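Local coordinates for protein kappa-carrageenase (Pseudoalteromonas carrageenovora, PDB 1DYP) that hydrolyses the beta-1,4 linkages inside kappa-carrageenan chains, here seen as its family 16 glycoside hydrolase catalytic domain, at residues Glu101-Gly106 / Val262-Thr267. The protein carries 1 engineered substitution. Numbering follows the deposited sequence.
Sequences EARIKG and VDYVRT. With CD (cadmium ion), chain C.
Glu101 and Arg266 form a hydrogen-bonded pair of two antiparallel edge-to-edge strands, whose ladder is interrupted by a classic beta bulge where Asp263 and Tyr264 together face Arg103: Asp263 N donates to Arg103 O, and Arg103 N to Tyr264 O at 3.0 Å. The ring of Tyr264, with CG between the backbone N and the carbonyl carbon (chi1 67°), lies across the neighbouring strand. Arg103 CB sits over one face as a CH-pi contact, 3.7 Å from the ring centroid, while the guanidinium of Arg266 covers the opposite face. At the ring's edge, Tyr264 OH donates to Glu101 OE2 over 2.8 Å, meeting the carboxylate on its anti side. A water joins that same oxygen to Arg266 NH1, whose guanidinium also salt-bridges Glu22 through NE. An alanine in place of Tyr264 would probably leave Glu101 OE2 without its hydroxyl donor and open a gap between the Arg103 chain and the Arg266 guanidinium. Arg103 bends at chi2 (146°) and runs alongside Asp263, where NH1 makes a weak, bent bond of 2.8 Å to Asp263 OD2 within a salt bridge. Asp263 also chelates cadmium through its backbone O at 2.3 Å and OD1 at 2.5 Å, with Glu22, Gly53 and three waters completing the site; OD2 binds a second cadmium. On the other face of the sheet, Ile104 CG1 packs at 4.1 Å from Val262 CG2, and with Ala102 and Val265 they meet Phe117, Leu227 and Leu229 in the core of the family 16 beta-jelly-roll sandwich. The two faces thus differ in chemistry: apolar contacts join the sheets inside, whereas outside the bulge turns Asp263 toward metal and arginine, whose positive charges would probably stabilise its carboxylate as an anion.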
ATOM      1  N   GLU A 101      -7.579  -7.654   5.971  1.00  7.97           N
ATOM      2  CA  GLU A 101      -8.729  -6.842   5.622  1.00  8.35           C
ATOM      3  C   GLU A 101      -8.686  -5.480   6.290  1.00  7.92           C
ATOM      4  O   GLU A 101      -8.323  -5.357   7.454  1.00  7.74           O
ATOM      5  CB  GLU A 101     -10.012  -7.570   6.024  1.00  9.22           C
ATOM      6  CG  GLU A 101     -11.289  -6.796   5.779  1.00 10.82           C
ATOM      7  CD  GLU A 101     -12.518  -7.601   6.154  1.00 11.47           C
ATOM      8  OE1 GLU A 101     -12.752  -8.654   5.519  1.00 12.53           O
ATOM      9  OE2 GLU A 101     -13.243  -7.184   7.083  1.00 12.54           O
ATOM     10  N   ALA A 102      -9.045  -4.451   5.535  1.00  7.71           N
ATOM     11  CA  ALA A 102      -9.093  -3.101   6.073  1.00  7.47           C
ATOM     12  C   ALA A 102     -10.382  -2.463   5.578  1.00  7.64           C
ATOM     13  O   ALA A 102     -10.788  -2.674   4.434  1.00  7.50           O
ATOM     14  CB  ALA A 102      -7.885  -2.291   5.611  1.00  7.70           C
ATOM     15  N   ARG A 103     -11.036  -1.717   6.459  1.00  7.49           N
ATOM     16  CA  ARG A 103     -12.276  -1.024   6.127  1.00  7.84           C
ATOM     17  C   ARG A 103     -11.814   0.400   5.885  1.00  7.67           C
ATOM     18  O   ARG A 103     -11.444   1.112   6.818  1.00  7.60           O
ATOM     19  CB  ARG A 103     -13.252  -1.106   7.300  1.00  8.25           C
ATOM     20  CG  ARG A 103     -14.608  -0.516   6.993  1.00  9.22           C
ATOM     21  CD  ARG A 103     -15.711  -1.274   7.707  1.00 10.58           C
ATOM     22  NE  ARG A 103     -17.023  -0.803   7.286  1.00 11.01           N
ATOM     23  CZ  ARG A 103     -17.611   0.294   7.754  1.00 11.47           C
ATOM     24  NH1 ARG A 103     -17.010   1.040   8.672  1.00 11.62           N
ATOM     25  NH2 ARG A 103     -18.799   0.651   7.291  1.00 12.39           N
ATOM     26  N   ILE A 104     -11.838   0.804   4.618  1.00  7.42           N
ATOM     27  CA  ILE A 104     -11.330   2.107   4.214  1.00  7.48           C
ATOM     28  C   ILE A 104     -12.288   3.012   3.459  1.00  7.64           C
ATOM     29  O   ILE A 104     -13.139   2.555   2.704  1.00  7.50           O
ATOM     30  CB  ILE A 104     -10.082   1.903   3.313  1.00  7.44           C
ATOM     31  CG1 ILE A 104      -8.999   1.156   4.091  1.00  7.38           C
ATOM     32  CG2 ILE A 104      -9.576   3.238   2.784  1.00  7.68           C
ATOM     33  CD1 ILE A 104      -7.873   0.635   3.222  1.00  7.38           C
ATOM     34  N   LYS A 105     -12.114   4.311   3.677  1.00  8.19           N
ATOM     35  CA  LYS A 105     -12.879   5.340   2.992  1.00  8.63           C
ATOM     36  C   LYS A 105     -11.802   6.157   2.291  1.00  8.56           C
ATOM     37  O   LYS A 105     -10.855   6.616   2.927  1.00  8.23           O
ATOM     38  CB  LYS A 105     -13.627   6.203   4.000  1.00  9.40           C
ATOM     39  CG  LYS A 105     -14.444   7.326   3.400  1.00 10.74           C
ATOM     40  CD  LYS A 105     -15.180   7.996   4.542  1.00 12.02           C
ATOM     41  CE  LYS A 105     -16.019   9.158   4.114  1.00 13.35           C
ATOM     42  NZ  LYS A 105     -16.715   9.672   5.327  1.00 13.80           N
ATOM     43  N   GLY A 106     -11.931   6.315   0.978  1.00  8.67           N
ATOM     44  CA  GLY A 106     -10.939   7.064   0.231  1.00  8.82           C
ATOM     45  C   GLY A 106     -10.968   8.556   0.494  1.00  8.87           C
ATOM     46  O   GLY A 106     -11.902   9.073   1.111  1.00  8.92           O
ATOM     47  N   VAL A 262      -9.323   4.832   7.938  1.00  8.48           N
ATOM     48  CA  VAL A 262      -9.334   3.392   8.122  1.00  8.18           C
ATOM     49  C   VAL A 262     -10.055   3.085   9.426  1.00  8.22           C
ATOM     50  O   VAL A 262      -9.591   3.446  10.508  1.00  8.05           O
ATOM     51  CB  VAL A 262      -7.901   2.827   8.196  1.00  8.22           C
ATOM     52  CG1 VAL A 262      -7.940   1.308   8.189  1.00  8.09           C
ATOM     53  CG2 VAL A 262      -7.078   3.348   7.029  1.00  8.20           C
ATOM     54  N   ASP A 263     -11.202   2.430   9.313  1.00  8.08           N
ATOM     55  CA  ASP A 263     -11.993   2.079  10.481  1.00  7.97           C
ATOM     56  C   ASP A 263     -11.276   0.980  11.258  1.00  7.85           C
ATOM     57  O   ASP A 263     -11.266   0.974  12.489  1.00  7.13           O
ATOM     58  CB  ASP A 263     -13.381   1.616  10.024  1.00  8.46           C
ATOM     59  CG  ASP A 263     -14.329   1.350  11.178  1.00  9.21           C
ATOM     60  OD1 ASP A 263     -14.011   1.720  12.325  1.00  9.22           O
ATOM     61  OD2 ASP A 263     -15.412   0.779  10.925  1.00 10.02           O
ATOM     62  N   TYR A 264     -10.659   0.055  10.531  1.00  7.77           N
ATOM     63  CA  TYR A 264      -9.939  -1.036  11.169  1.00  7.86           C
ATOM     64  C   TYR A 264      -9.124  -1.815  10.156  1.00  7.67           C
ATOM     65  O   TYR A 264      -9.334  -1.705   8.946  1.00  7.43           O
ATOM     66  CB  TYR A 264     -10.925  -1.995  11.863  1.00  8.47           C
ATOM     67  CG  TYR A 264     -11.833  -2.776  10.925  1.00  8.76           C
ATOM     68  CD1 TYR A 264     -11.317  -3.756  10.071  1.00  9.23           C
ATOM     69  CD2 TYR A 264     -13.208  -2.539  10.891  1.00  9.34           C
ATOM     70  CE1 TYR A 264     -12.142  -4.476   9.210  1.00  9.65           C
ATOM     71  CE2 TYR A 264     -14.046  -3.258  10.031  1.00  9.73           C
ATOM     72  CZ  TYR A 264     -13.504  -4.221   9.197  1.00  9.84           C
ATOM     73  OH  TYR A 264     -14.317  -4.930   8.343  1.00 10.89           O
ATOM     74  N   VAL A 265      -8.173  -2.584  10.672  1.00  7.42           N
ATOM     75  CA  VAL A 265      -7.348  -3.462   9.859  1.00  7.44           C
ATOM     76  C   VAL A 265      -7.297  -4.749  10.678  1.00  7.54           C
ATOM     77  O   VAL A 265      -7.055  -4.720  11.885  1.00  7.46           O
ATOM     78  CB  VAL A 265      -5.921  -2.894   9.616  1.00  7.24           C
ATOM     79  CG1 VAL A 265      -5.237  -2.564  10.934  1.00  7.47           C
ATOM     80  CG2 VAL A 265      -5.097  -3.902   8.818  1.00  7.56           C
ATOM     81  N   ARG A 266      -7.581  -5.870  10.027  1.00  7.62           N
ATOM     82  CA  ARG A 266      -7.588  -7.158  10.707  1.00  7.78           C
ATOM     83  C   ARG A 266      -6.789  -8.172   9.915  1.00  7.92           C
ATOM     84  O   ARG A 266      -6.944  -8.283   8.703  1.00  7.69           O
ATOM     85  CB  ARG A 266      -9.031  -7.644  10.873  1.00  7.81           C
ATOM     86  CG  ARG A 266      -9.856  -6.744  11.775  1.00  7.61           C
ATOM     87  CD  ARG A 266     -11.343  -6.991  11.634  1.00  7.75           C
ATOM     88  NE  ARG A 266     -12.101  -6.055  12.458  1.00  7.68           N
ATOM     89  CZ  ARG A 266     -13.420  -5.899  12.402  1.00  7.88           C
ATOM     90  NH1 ARG A 266     -14.145  -6.618  11.554  1.00  8.04           N
ATOM     91  NH2 ARG A 266     -14.014  -5.019  13.200  1.00  8.24           N
ATOM     92  N   THR A 267      -5.926  -8.906  10.610  1.00  8.08           N
ATOM     93  CA  THR A 267      -5.100  -9.923   9.977  1.00  8.70           C
ATOM     94  C   THR A 267      -5.277 -11.239  10.719  1.00  9.23           C
ATOM     95  O   THR A 267      -5.207 -11.278  11.946  1.00  9.10           O
ATOM     96  CB  THR A 267      -3.619  -9.524  10.004  1.00  8.63           C
ATOM     97  OG1 THR A 267      -3.452  -8.282   9.309  1.00  8.31           O
ATOM     98  CG2 THR A 267      -2.765 -10.590   9.335  1.00  8.94           C
TER
HETATM   99 CD    CD C1299     -12.601   1.509  14.338  0.50 13.68          CD
HETATM  100  O   HOH W   1     -13.888  -8.627   9.398  1.00 20.25           O
HETATM  101  O   HOH W   2     -13.173   1.425  16.586  1.00  8.08           O
HETATM  102  O   HOH W   3     -13.443  -0.708  14.310  1.00  8.82           O
HETATM  103  O   HOH W   4     -15.008   2.368  14.658  1.00 15.66           O